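Local coordinates for protein condensin complex subunit 3 (Schizosaccharomyces pombe, PDB 5OQR) that is a regulatory subunit of condensin, a complex required for converting interphase chromatin into mitotic-like condensed chromosomes, at residues A[200-205]-A[240-245]. Numbering follows the deposited sequence.
Sequences VDAANR and ESVEKA
Val242 packs against Ala202 and Arg205, joining the first turns of helices 202-212 and 240-257 in the HEAT-repeat solenoid. Segment 240-245 belongs to HEAT repeat 5.

The packing rests on the two methyls of Val242. CG1, anti to the backbone N (chi1 -175°), meets Arg205 CB at 3.7 Å. CG2 lies by the backbone Ala202 O and 4.0 Å from Ala202 CB, and also touches Arg205 CB. The side chains of Arg205 and Val242 cross at about a right angle. Arg205 NH2 lies 3.9 Å from Val242 CG2, with the guanidinium set obliquely to this methyl. Tyr209, further along helix 202-212, also touches Val242.

Asp201 is the N-cap of helix 202-212. Its OD1 accepts from Asn204 N at 3.0 Å through the anti lone pair.

Further polar bonds hold the arginine. Its chain bends at chi3 (-104°), and one guanidinium face lies over Ala202 CA. NE donates a hydrogen bond to Asp199 O, and NH2 forms a salt bridge with Asp237. An alanine in place of Arg205 would probably leave Asp237 without this charged mate and Val242 CG2 without the guanidinium beside it. Arg205 NH1 donates a hydrogen bond to Val200 O, 3.3 Å, from above the carbonyl plane.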
# COMPACT_ATOMS: atom_id res chain seq x y z
N VAL A 200 9.35 4.31 0.27
CA VAL A 200 8.95 4.52 -1.12
C VAL A 200 9.87 3.76 -2.06
O VAL A 200 9.46 3.37 -3.16
CB VAL A 200 8.93 6.02 -1.48
CG1 VAL A 200 8.16 6.23 -2.77
CG2 VAL A 200 8.32 6.84 -0.36
N ASP A 201 11.11 3.54 -1.65
CA ASP A 201 12.09 2.86 -2.49
C ASP A 201 12.05 1.36 -2.21
O ASP A 201 12.10 0.93 -1.06
CB ASP A 201 13.49 3.41 -2.22
CG ASP A 201 14.56 2.72 -3.05
OD1 ASP A 201 15.11 1.71 -2.57
OD2 ASP A 201 14.83 3.17 -4.18
N ALA A 202 11.95 0.57 -3.28
CA ALA A 202 11.85 -0.87 -3.13
C ALA A 202 13.08 -1.45 -2.45
O ALA A 202 12.97 -2.34 -1.60
CB ALA A 202 11.63 -1.53 -4.50
N ALA A 203 14.27 -0.96 -2.81
CA ALA A 203 15.49 -1.50 -2.23
C ALA A 203 15.51 -1.30 -0.72
O ALA A 203 15.97 -2.18 0.02
CB ALA A 203 16.72 -0.85 -2.87
N ASN A 204 15.02 -0.16 -0.24
CA ASN A 204 14.97 0.07 1.20
C ASN A 204 14.01 -0.90 1.87
O ASN A 204 14.31 -1.45 2.94
CB ASN A 204 14.56 1.51 1.49
CG ASN A 204 15.54 2.51 0.93
OD1 ASN A 204 16.06 2.34 -0.18
ND2 ASN A 204 15.82 3.57 1.68
N ARG A 205 12.84 -1.12 1.27
CA ARG A 205 11.90 -2.11 1.79
C ARG A 205 12.55 -3.49 1.85
O ARG A 205 12.51 -4.17 2.88
CB ARG A 205 10.64 -2.15 0.93
CG ARG A 205 9.69 -1.00 1.18
CD ARG A 205 8.42 -1.15 0.36
NE ARG A 205 8.41 -0.23 -0.79
CZ ARG A 205 8.22 -0.59 -2.06
NH1 ARG A 205 8.23 0.34 -3.00
NH2 ARG A 205 8.01 -1.85 -2.40
N GLU A 240 8.24 -7.26 -6.89
CA GLU A 240 8.51 -8.69 -6.92
C GLU A 240 9.69 -9.07 -6.03
O GLU A 240 9.71 -10.17 -5.46
CB GLU A 240 8.77 -9.13 -8.36
CG GLU A 240 8.72 -10.63 -8.59
CD GLU A 240 8.92 -11.00 -10.05
OE1 GLU A 240 8.86 -10.10 -10.90
OE2 GLU A 240 9.13 -12.20 -10.34
N SER A 241 10.68 -8.19 -5.89
CA SER A 241 11.87 -8.52 -5.12
C SER A 241 11.64 -8.39 -3.62
O SER A 241 12.06 -9.25 -2.85
CB SER A 241 13.04 -7.63 -5.55
OG SER A 241 13.59 -8.07 -6.77
N VAL A 242 10.98 -7.31 -3.19
CA VAL A 242 10.67 -7.15 -1.77
C VAL A 242 9.80 -8.30 -1.30
O VAL A 242 10.03 -8.89 -0.24
CB VAL A 242 9.99 -5.79 -1.51
CG1 VAL A 242 9.79 -5.58 -0.02
CG2 VAL A 242 10.79 -4.64 -2.12
N GLU A 243 8.78 -8.64 -2.10
CA GLU A 243 7.89 -9.74 -1.74
C GLU A 243 8.66 -11.05 -1.64
O GLU A 243 8.36 -11.89 -0.79
CB GLU A 243 6.77 -9.83 -2.77
CG GLU A 243 5.62 -10.73 -2.37
CD GLU A 243 5.73 -12.11 -2.97
OE1 GLU A 243 5.63 -12.23 -4.21
OE2 GLU A 243 5.93 -13.08 -2.21
N LYS A 244 9.66 -11.24 -2.50
CA LYS A 244 10.47 -12.45 -2.46
C LYS A 244 11.35 -12.49 -1.22
O LYS A 244 11.56 -13.55 -0.63
CB LYS A 244 11.32 -12.56 -3.72
CG LYS A 244 11.38 -13.95 -4.32
CD LYS A 244 11.92 -14.98 -3.35
CE LYS A 244 12.14 -16.31 -4.05
NZ LYS A 244 12.46 -17.41 -3.11
N ALA A 245 11.88 -11.33 -0.81
CA ALA A 245 12.75 -11.28 0.36
C ALA A 245 11.96 -11.58 1.63
O ALA A 245 12.47 -12.22 2.55
CB ALA A 245 13.42 -9.92 0.46